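Local coordinates for protein cycloalternan-forming enzyme (Listeria monocytogenes serovar 1/2a, PDB 5F7U) that is a glycoside hydrolase family 31 enzyme, with a TIM barrel among beta-rich and carbohydrate-binding domains, that binds glycans and magnesium ions, at residues T269-E274 against Y285-F290; Y562-V567 against S590-S595; E255-I260 against L614-S619. The protein carries 1 engineered substitution. All blocks are in the same frame, centred on the assembly; numbering follows the deposited sequence. Where two conformers were deposited one is given.

Contact 1. Residues T269-E274 against Y285-F290; sequences TYVYNE and YLAVPF. With GLC (alpha-D-glucopyranose), chain F.
In the galactose mutarotase-like domain that precedes the TIM barrel, the loop that follows strand 266-269 runs into the glycan pocket, to which N273 belongs, and lies alongside residues 285-290, which lead into and along strand 287-293. The two runs are nearly antiparallel, 169° apart, but their pairing rests on side chains and carbon contacts, with no clear direct hydrogen bond across. At one end, T269 has CG2 anti to its backbone N, which lays the methyl against P289: CG2 is 3.7 Å from P289 N and also meets ring carbon CD, the two side chains crossing at about a right angle. Beta-branched threonine serves twice here, because its other branch, OG1, bonds to S307 OG and to a water 2.8 Å away, which in turn donates to V288 O at 3.0 Å. In the middle the contact is made by small apolar groups: A287 CB lies 3.4 Å from Y270 N, and the V271 CG1 methyl rests 3.6 Å from Y285 O. Toward the pocket, Y272 O receives a CA-H...O contact from Y285 CA at 3.4 Å. The carboxamide of N273 then comes to the edge of the Y285 ring, the two planes 30° apart, while its outer end reaches an alpha-D-glucopyranose that R586 and E663 also bind. A tyrosine suits this place: its ring flanks the polar backbone, and its OH is bonded to Q278 NE2 and D602 N, which would fix its position. The backbones find polar partners on the barrel side: N560 of helix 555-577 bonds T269 O and V271 N, R559 NH2 donates to V271 O, and S587, G588 and T589 bind Y285 and A287, while strand 307-311 packs beside T269 and P289.

Contact 2. Residues Y562-V567 against S590-S595; sequences YPTDYV and SGAQKS
Q593 NE2 is the best-held polar atom, gripped by two bonds, to T354 OG1, in the last residue of helix 343-354, and to G355 O just after it. The same carboxamide curls back on its own chain (chi1 67°, chi2 -90°), so that OE1 accepts a weak bond from G591 N at 3.1 Å. This bond accompanies a short 3-10 turn, held by K594 N to G591 O and S595 N to A592 O, both at 3.0 Å. G591 enters the turn at a positive phi of 95°, where a side chain would jam against the carbonyl O of S590; glycine fits. Against this turn, in the TIM-barrel domain, lies helix 555-577, which connects barrel strands 534-536 and 584-585; the turn itself lies between strands 584-585 and 597-599. T564 and V567, three residues apart, face it from successive positions on one side of the helix. T564 points its methyl CG2 to within 3.8 Å of A592 N, and its OG1, 4.0 Å from A592 CB, is bonded to T589 N. V567 has CG1 anti to its backbone N, bringing that methyl 3.5 Å from S595 O and also onto S595 CB. Small alanine and serine allow the backbone to come this close. With no hydrogen bond between the two segments, fit of methyl groups against backbone joins them, while T564 OG1 and Q593 NE2 find their partners elsewhere.

Contact 3. Residues E255-I260 against L614-S619; sequences ERYDTI and LKAGLS
S619 OG, set between its backbone N and carbonyl carbon (chi1 53°), accepts a nearly straight hydrogen bond from R256 N at 2.8 Å and 166°. The serine proton has both K615 O and A616 O of its own helix within reach, so this small hydroxyl can take a loop N-H while facing helix carbonyls. One turn earlier, K615 stretches its extended chain alongside the loop backbone, where its aliphatic CD passes the carbonyls of Y257 and D258. NZ gives a hydrogen bond to D258 O at 3.2 Å, approaching from above the carbonyl plane, 49° out of it, and a second one to a water at 2.9 Å that itself donates to Y257 O. The helix, 607-622, is the one linking strands 597-599 and 628-631 of the TIM barrel, whereas the loop comes from the mutarotase-like domain, so the meeting is an interdomain seam. Next to K615, the methyl of A616 sits over one face of the Y257 ring, a CH-pi contact with CB 3.9 Å from the ring centroid, while E255 CG comes within 3.6 Å of the same CB. Alanine suits this spot, since its single methyl fits between the ring, the E255 chain and its own helix. I260 CG2 packs against K615 CA at 3.8 Å and against L618 CB. Further out, the barrel also holds the loop's polar ends: Y257 OH bonds S600 O, and E255 OE2 accepts a hydrogen bond from W628 NE1. R256 turns its guanidinium back into its own domain, NE to F253 O and NH2 to E268 O, and T284 OG1 binds E255 O.

Overall arrangement
The three contacts lie about the seam between the mutarotase-like domain and the TIM barrel. Contact 1 lies within the first domain, contact 2 within the barrel, and contact 3 bridges the two over 354 residues of sequence. Contacts 1 and 2 come in series, both nested inside the loop that contact 3 closes. Centres of contacts 1 and 2, and of 1 and 3, are 12 Å apart; those of contacts 2 and 3 are 19 Å apart, and these two contacts do not touch. Contact 1 thus sits between them: V288 packs on S590, and L286 O probably bonds to E255 N. The 269-274 loop brings N273 to a glycan pocket shared with barrel residues.

Contact 1. Residues T269-E274 against Y285-F290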
loop_
_atom_site.group_PDB
_atom_site.type_symbol
_atom_site.label_atom_id
_atom_site.label_comp_id
_atom_site.label_asym_id
_atom_site.label_seq_id
_atom_site.Cartn_x
_atom_site.Cartn_y
_atom_site.Cartn_z
ATOM N N THR A 269 12.529 -11.510 2.150
ATOM C CA THR A 269 12.452 -10.619 1.011
ATOM C C THR A 269 12.593 -11.490 -0.240
ATOM O O THR A 269 13.688 -11.743 -0.733
ATOM C CB THR A 269 13.536 -9.527 1.050
ATOM O OG1 THR A 269 13.576 -8.951 2.365
ATOM C CG2 THR A 269 13.198 -8.418 0.025
ATOM N N TYR A 270 11.460 -11.978 -0.714
ATOM C CA TYR A 270 11.460 -13.001 -1.754
ATOM C C TYR A 270 10.116 -12.937 -2.451
ATOM O O TYR A 270 9.076 -13.260 -1.848
ATOM C CB TYR A 270 11.619 -14.380 -1.093
ATOM C CG TYR A 270 11.833 -15.530 -2.050
ATOM C CD1 TYR A 270 13.098 -15.752 -2.645
ATOM C CD2 TYR A 270 10.802 -16.447 -2.309
ATOM C CE1 TYR A 270 13.311 -16.833 -3.495
ATOM C CE2 TYR A 270 11.007 -17.527 -3.151
ATOM C CZ TYR A 270 12.251 -17.715 -3.742
ATOM O OH TYR A 270 12.430 -18.805 -4.568
ATOM N N VAL A 271 10.125 -12.556 -3.719
ATOM C CA VAL A 271 8.867 -12.503 -4.473
ATOM C C VAL A 271 8.384 -13.924 -4.772
ATOM O O VAL A 271 9.185 -14.817 -5.090
ATOM C CB VAL A 271 8.974 -11.672 -5.779
ATOM C CG1 VAL A 271 9.374 -10.217 -5.469
ATOM C CG2 VAL A 271 9.906 -12.311 -6.812
ATOM N N TYR A 272 7.075 -14.130 -4.662
ATOM C CA TYR A 272 6.527 -15.457 -4.889
ATOM C C TYR A 272 5.076 -15.359 -5.306
ATOM O O TYR A 272 4.353 -14.484 -4.830
ATOM C CB TYR A 272 6.692 -16.330 -3.633
ATOM C CG TYR A 272 6.533 -17.800 -3.896
ATOM C CD1 TYR A 272 7.614 -18.587 -4.332
ATOM C CD2 TYR A 272 5.307 -18.406 -3.698
ATOM C CE1 TYR A 272 7.444 -19.958 -4.566
ATOM C CE2 TYR A 272 5.119 -19.749 -3.940
ATOM C CZ TYR A 272 6.178 -20.516 -4.366
ATOM O OH TYR A 272 5.897 -21.852 -4.576
ATOM N N ASN A 273 4.680 -16.232 -6.232
ATOM C CA ASN A 273 3.276 -16.325 -6.637
ATOM C C ASN A 273 2.549 -17.380 -5.776
ATOM O O ASN A 273 2.573 -18.581 -6.099
ATOM C CB ASN A 273 3.164 -16.629 -8.155
ATOM C CG ASN A 273 1.722 -16.924 -8.583
ATOM O OD1 ASN A 273 0.792 -16.580 -7.875
ATOM N ND2 ASN A 273 1.543 -17.585 -9.728
ATOM N N GLU A 274 1.928 -16.922 -4.674
ATOM C CA GLU A 274 1.189 -17.808 -3.748
ATOM C C GLU A 274 -0.298 -17.543 -3.875
ATOM O O GLU A 274 -0.765 -16.465 -3.534
ATOM C CB GLU A 274 1.628 -17.602 -2.278
ATOM C CG GLU A 274 0.967 -18.583 -1.286
ATOM C CD GLU A 274 1.380 -20.041 -1.527
ATOM O OE1 GLU A 274 2.443 -20.280 -2.130
ATOM O OE2 GLU A 274 0.623 -20.957 -1.136
ATOM N N TYR A 285 3.817 -11.399 -3.371
ATOM C CA TYR A 285 4.235 -11.092 -4.733
ATOM C C TYR A 285 5.177 -9.903 -4.773
ATOM O O TYR A 285 5.857 -9.687 -5.769
ATOM C CB TYR A 285 3.022 -10.671 -5.559
ATOM C CG TYR A 285 1.813 -11.570 -5.500
ATOM C CD1 TYR A 285 1.702 -12.675 -6.358
ATOM C CD2 TYR A 285 0.737 -11.268 -4.627
ATOM C CE1 TYR A 285 0.566 -13.476 -6.348
ATOM C CE2 TYR A 285 -0.400 -12.069 -4.610
ATOM C CZ TYR A 285 -0.464 -13.166 -5.463
ATOM O OH TYR A 285 -1.579 -13.925 -5.438
ATOM N N LEU A 286 5.174 -9.097 -3.713
ATOM C CA LEU A 286 5.822 -7.783 -3.763
ATOM C C LEU A 286 6.584 -7.620 -2.453
ATOM O O LEU A 286 5.997 -7.340 -1.415
ATOM C CB LEU A 286 4.753 -6.685 -3.972
ATOM C CG LEU A 286 5.212 -5.331 -4.542
ATOM C CD1 LEU A 286 3.964 -4.467 -4.738
ATOM C CD2 LEU A 286 6.206 -4.638 -3.626
ATOM N N ALA A 287 7.896 -7.841 -2.526
ATOM C CA ALA A 287 8.757 -7.929 -1.332
ATOM C C ALA A 287 9.804 -6.852 -1.427
ATOM O O ALA A 287 10.489 -6.740 -2.445
ATOM C CB ALA A 287 9.429 -9.295 -1.268
ATOM N N VAL A 288 9.950 -6.078 -0.358
ATOM C CA VAL A 288 10.827 -4.889 -0.386
ATOM C C VAL A 288 11.667 -4.925 0.884
ATOM O O VAL A 288 11.110 -5.057 1.958
ATOM C CB VAL A 288 9.980 -3.588 -0.396
ATOM C CG1 VAL A 288 10.896 -2.371 -0.342
ATOM C CG2 VAL A 288 9.043 -3.541 -1.623
ATOM N N PRO A 289 13.005 -4.810 0.776
ATOM C CA PRO A 289 13.841 -4.883 1.990
ATOM C C PRO A 289 13.952 -3.515 2.694
ATOM O O PRO A 289 15.040 -2.979 2.856
ATOM C CB PRO A 289 15.201 -5.354 1.429
ATOM C CG PRO A 289 15.244 -4.696 0.059
ATOM C CD PRO A 289 13.818 -4.707 -0.455
ATOM N N PHE A 290 12.799 -2.968 3.076
ATOM C CA PHE A 290 12.691 -1.675 3.717
ATOM C C PHE A 290 11.629 -1.814 4.785
ATOM O O PHE A 290 10.544 -2.319 4.515
ATOM C CB PHE A 290 12.245 -0.619 2.695
ATOM C CG PHE A 290 11.850 0.720 3.295
ATOM C CD1 PHE A 290 12.720 1.452 4.130
ATOM C CD2 PHE A 290 10.617 1.283 2.954
ATOM C CE1 PHE A 290 12.342 2.699 4.646
ATOM C CE2 PHE A 290 10.234 2.541 3.467
ATOM C CZ PHE A 290 11.095 3.242 4.304
HETATM C C1 GLC F . -2.990 -19.592 -11.161
HETATM C C2 GLC F . -1.872 -18.589 -11.469
HETATM C C3 GLC F . -2.312 -17.147 -11.184
HETATM C C4 GLC F . -3.562 -16.786 -11.996
HETATM C C5 GLC F . -4.644 -17.841 -11.668
HETATM C C6 GLC F . -5.923 -17.678 -12.476
HETATM O O1 GLC F . -3.186 -19.698 -9.744
HETATM O O2 GLC F . -0.729 -18.905 -10.673
HETATM O O3 GLC F . -1.229 -16.260 -11.458
HETATM O O4 GLC F . -4.073 -15.477 -11.646
HETATM O O5 GLC F . -4.221 -19.216 -11.808
HETATM O O6 GLC F . -6.856 -17.141 -11.544
HETATM O O HOH W 1 11.108 -7.823 2.991
#

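Contact 2. Residues Y562-V567 against S590-S595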
loop_
_atom_site.group_PDB
_atom_site.type_symbol
_atom_site.label_atom_id
_atom_site.label_comp_id
_atom_site.label_asym_id
_atom_site.label_seq_id
_atom_site.Cartn_x
_atom_site.Cartn_y
_atom_site.Cartn_z
ATOM N N TYR A 562 13.516 -8.923 -11.385
ATOM C CA TYR A 562 12.861 -9.232 -12.661
ATOM C C TYR A 562 11.445 -8.658 -12.810
ATOM O O TYR A 562 11.166 -7.994 -13.827
ATOM C CB TYR A 562 12.872 -10.742 -12.926
ATOM C CG TYR A 562 12.300 -11.064 -14.290
ATOM C CD1 TYR A 562 13.115 -11.037 -15.435
ATOM C CD2 TYR A 562 10.946 -11.398 -14.442
ATOM C CE1 TYR A 562 12.581 -11.303 -16.686
ATOM C CE2 TYR A 562 10.404 -11.674 -15.700
ATOM C CZ TYR A 562 11.222 -11.635 -16.813
ATOM O OH TYR A 562 10.697 -11.908 -18.060
ATOM N N PRO A 563 10.539 -8.898 -11.818
ATOM C CA PRO A 563 9.199 -8.344 -12.037
ATOM C C PRO A 563 9.160 -6.837 -12.238
ATOM O O PRO A 563 8.359 -6.359 -13.064
ATOM C CB PRO A 563 8.427 -8.752 -10.760
ATOM C CG PRO A 563 9.510 -9.110 -9.758
ATOM C CD PRO A 563 10.559 -9.755 -10.609
ATOM N N THR A 564 9.993 -6.089 -11.509
ATOM C CA THR A 564 10.039 -4.630 -11.675
ATOM C C THR A 564 10.675 -4.209 -13.001
ATOM O O THR A 564 10.237 -3.223 -13.610
ATOM C CB THR A 564 10.625 -3.973 -10.422
ATOM O OG1 THR A 564 9.756 -4.297 -9.342
ATOM C CG2 THR A 564 10.679 -2.433 -10.520
ATOM N N ASP A 565 11.648 -4.968 -13.488
ATOM C CA ASP A 565 12.185 -4.699 -14.834
ATOM C C ASP A 565 11.103 -4.887 -15.892
ATOM O O ASP A 565 10.958 -4.067 -16.811
ATOM C CB ASP A 565 13.379 -5.614 -15.121
ATOM C CG ASP A 565 14.659 -5.154 -14.446
ATOM O OD1 ASP A 565 14.724 -4.008 -13.937
ATOM O OD2 ASP A 565 15.629 -5.944 -14.459
ATOM N N TYR A 566 10.333 -5.968 -15.735
ATOM C CA TYR A 566 9.228 -6.288 -16.629
ATOM C C TYR A 566 8.141 -5.204 -16.571
ATOM O O TYR A 566 7.739 -4.647 -17.600
ATOM C CB TYR A 566 8.690 -7.672 -16.215
ATOM C CG TYR A 566 7.233 -8.012 -16.527
ATOM C CD1 TYR A 566 6.690 -7.843 -17.817
ATOM C CD2 TYR A 566 6.429 -8.599 -15.549
ATOM C CE1 TYR A 566 5.369 -8.191 -18.088
ATOM C CE2 TYR A 566 5.106 -8.954 -15.818
ATOM C CZ TYR A 566 4.596 -8.773 -17.105
ATOM O OH TYR A 566 3.287 -9.130 -17.398
ATOM N N VAL A 567 7.673 -4.906 -15.361
ATOM C CA VAL A 567 6.553 -3.975 -15.206
ATOM C C VAL A 567 6.952 -2.576 -15.678
ATOM O O VAL A 567 6.181 -1.898 -16.395
ATOM C CB VAL A 567 6.057 -3.973 -13.738
ATOM C CG1 VAL A 567 5.153 -2.773 -13.435
ATOM C CG2 VAL A 567 5.313 -5.271 -13.451
ATOM N N SER A 590 11.796 -3.098 -4.476
ATOM C CA SER A 590 12.082 -1.658 -4.361
ATOM C C SER A 590 12.147 -1.002 -5.743
ATOM O O SER A 590 12.764 -1.540 -6.674
ATOM C CB SER A 590 13.412 -1.431 -3.649
ATOM O OG SER A 590 14.468 -1.965 -4.409
ATOM N N GLY A 591 11.479 0.148 -5.869
ATOM C CA GLY A 591 11.341 0.855 -7.164
ATOM C C GLY A 591 10.055 0.520 -7.901
ATOM O O GLY A 591 9.708 1.214 -8.861
ATOM N N ALA A 592 9.340 -0.530 -7.469
ATOM C CA ALA A 592 8.050 -0.874 -8.094
ATOM C C ALA A 592 7.145 0.354 -8.211
ATOM O O ALA A 592 6.414 0.512 -9.188
ATOM C CB ALA A 592 7.341 -1.940 -7.285
ATOM N N GLN A 593 7.216 1.222 -7.207
ATOM C CA GLN A 593 6.340 2.391 -7.132
ATOM C C GLN A 593 6.453 3.343 -8.325
ATOM O O GLN A 593 5.514 4.097 -8.574
ATOM C CB GLN A 593 6.577 3.146 -5.811
ATOM C CG GLN A 593 7.958 3.799 -5.715
ATOM C CD GLN A 593 9.027 2.909 -5.093
ATOM O OE1 GLN A 593 8.895 1.690 -5.011
ATOM N NE2 GLN A 593 10.101 3.537 -4.638
ATOM N N LYS A 594 7.559 3.298 -9.067
ATOM C CA LYS A 594 7.713 4.190 -10.237
ATOM C C LYS A 594 6.750 3.826 -11.366
ATOM O O LYS A 594 6.528 4.638 -12.271
ATOM C CB LYS A 594 9.147 4.126 -10.782
ATOM C CG LYS A 594 10.198 4.636 -9.799
ATOM C CD LYS A 594 11.578 4.739 -10.435
ATOM C CE LYS A 594 12.360 3.456 -10.344
ATOM N NZ LYS A 594 13.584 3.640 -11.191
ATOM N N SER A 595 6.172 2.625 -11.327
ATOM C CA SER A 595 5.532 2.080 -12.532
ATOM C C SER A 595 4.092 1.563 -12.343
ATOM O O SER A 595 3.810 0.398 -12.608
ATOM C CB SER A 595 6.446 0.997 -13.148
ATOM O OG SER A 595 7.731 1.550 -13.455
#

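Contact 3. Residues E255-I260 against L614-S619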
loop_
_atom_site.group_PDB
_atom_site.type_symbol
_atom_site.label_atom_id
_atom_site.label_comp_id
_atom_site.label_asym_id
_atom_site.label_seq_id
_atom_site.Cartn_x
_atom_site.Cartn_y
_atom_site.Cartn_z
ATOM N N GLU A 255 4.602 -5.784 0.582
ATOM C CA GLU A 255 3.175 -6.038 0.729
ATOM C C GLU A 255 3.035 -7.334 1.545
ATOM O O GLU A 255 3.505 -8.400 1.121
ATOM C CB GLU A 255 2.555 -6.159 -0.656
ATOM C CG GLU A 255 1.062 -6.449 -0.626
ATOM C CD GLU A 255 0.496 -6.574 -2.025
ATOM O OE1 GLU A 255 1.221 -7.129 -2.889
ATOM O OE2 GLU A 255 -0.640 -6.113 -2.249
ATOM N N ARG A 256 2.459 -7.226 2.739
ATOM C CA ARG A 256 2.413 -8.361 3.673
ATOM C C ARG A 256 0.972 -8.625 4.080
ATOM O O ARG A 256 0.220 -7.685 4.352
ATOM C CB ARG A 256 3.297 -8.072 4.901
ATOM C CG ARG A 256 4.776 -7.808 4.558
ATOM C CD ARG A 256 5.431 -9.089 4.058
ATOM N NE ARG A 256 6.732 -8.876 3.440
ATOM C CZ ARG A 256 7.532 -9.851 3.047
ATOM N NH1 ARG A 256 7.200 -11.131 3.256
ATOM N NH2 ARG A 256 8.690 -9.550 2.479
ATOM N N TYR A 257 0.596 -9.907 4.122
ATOM C CA TYR A 257 -0.810 -10.310 4.259
ATOM C C TYR A 257 -1.154 -10.831 5.644
ATOM O O TYR A 257 -2.350 -10.986 5.989
ATOM C CB TYR A 257 -1.117 -11.409 3.214
ATOM C CG TYR A 257 -1.038 -10.937 1.777
ATOM C CD1 TYR A 257 0.211 -10.729 1.146
ATOM C CD2 TYR A 257 -2.201 -10.722 1.038
ATOM C CE1 TYR A 257 0.294 -10.308 -0.186
ATOM C CE2 TYR A 257 -2.139 -10.295 -0.296
ATOM C CZ TYR A 257 -0.882 -10.095 -0.893
ATOM O OH TYR A 257 -0.799 -9.692 -2.195
ATOM N N ASP A 258 -0.107 -11.147 6.418
ATOM C CA ASP A 258 -0.268 -11.796 7.706
ATOM C C ASP A 258 -0.481 -10.835 8.874
ATOM O O ASP A 258 -1.326 -11.096 9.741
ATOM C CB ASP A 258 0.894 -12.788 7.986
ATOM C CG ASP A 258 2.309 -12.173 7.867
ATOM O OD1 ASP A 258 2.502 -11.033 7.389
ATOM O OD2 ASP A 258 3.270 -12.886 8.280
ATOM N N THR A 259 0.289 -9.750 8.877
ATOM C CA THR A 259 0.275 -8.766 9.945
ATOM C C THR A 259 0.862 -7.461 9.421
ATOM O O THR A 259 1.662 -7.477 8.497
ATOM C CB THR A 259 1.058 -9.252 11.182
ATOM O OG1 THR A 259 0.968 -8.263 12.220
ATOM C CG2 THR A 259 2.528 -9.568 10.833
ATOM N N ILE A 260 0.438 -6.347 9.996
ATOM C CA ILE A 260 1.079 -5.056 9.678
ATOM C C ILE A 260 2.327 -4.760 10.525
ATOM O O ILE A 260 3.143 -3.916 10.165
ATOM C CB ILE A 260 0.079 -3.866 9.655
ATOM C CG1 ILE A 260 -0.611 -3.661 11.006
ATOM C CG2 ILE A 260 -0.937 -4.075 8.524
ATOM C CD1 ILE A 260 0.089 -2.703 11.935
ATOM N N LEU A 614 -6.522 -5.783 3.492
ATOM C CA LEU A 614 -6.265 -4.505 4.147
ATOM C C LEU A 614 -4.830 -4.459 4.724
ATOM O O LEU A 614 -4.138 -3.444 4.600
ATOM C CB LEU A 614 -7.355 -4.175 5.179
ATOM C CG LEU A 614 -7.285 -2.840 5.925
ATOM C CD1 LEU A 614 -7.030 -1.656 4.980
ATOM C CD2 LEU A 614 -8.589 -2.654 6.685
ATOM N N LYS A 615 -4.380 -5.569 5.325
ATOM C CA LYS A 615 -2.978 -5.640 5.787
ATOM C C LYS A 615 -1.987 -5.433 4.647
ATOM O O LYS A 615 -0.965 -4.701 4.789
ATOM C CB LYS A 615 -2.724 -6.969 6.509
ATOM C CG LYS A 615 -3.538 -7.062 7.808
ATOM C CD LYS A 615 -3.402 -8.446 8.427
ATOM C CE LYS A 615 -4.491 -8.690 9.453
ATOM N NZ LYS A 615 -4.398 -10.079 10.042
ATOM N N ALA A 616 -2.305 -6.027 3.499
ATOM C CA ALA A 616 -1.459 -5.914 2.313
ATOM C C ALA A 616 -1.372 -4.458 1.838
ATOM O O ALA A 616 -0.286 -3.985 1.520
ATOM C CB ALA A 616 -1.993 -6.808 1.197
ATOM N N GLY A 617 -2.508 -3.746 1.810
ATOM C CA GLY A 617 -2.502 -2.327 1.398
ATOM C C GLY A 617 -1.761 -1.428 2.375
ATOM O O GLY A 617 -1.029 -0.518 1.962
ATOM N N LEU A 618 -1.922 -1.698 3.666
ATOM C CA LEU A 618 -1.290 -0.867 4.684
ATOM C C LEU A 618 0.227 -1.075 4.747
ATOM O O LEU A 618 0.985 -0.120 4.906
ATOM C CB LEU A 618 -1.926 -1.104 6.072
ATOM C CG LEU A 618 -3.402 -0.683 6.173
ATOM C CD1 LEU A 618 -3.994 -1.060 7.538
ATOM C CD2 LEU A 618 -3.621 0.810 5.854
ATOM N N SER A 619 0.667 -2.320 4.634
ATOM C CA SER A 619 2.105 -2.591 4.574
ATOM C C SER A 619 2.729 -2.049 3.260
ATOM O O SER A 619 3.819 -1.447 3.284
ATOM C CB SER A 619 2.358 -4.097 4.746
ATOM O OG SER A 619 1.586 -4.831 3.831
HETATM O O HOH W 2 -4.156 -11.909 7.842
#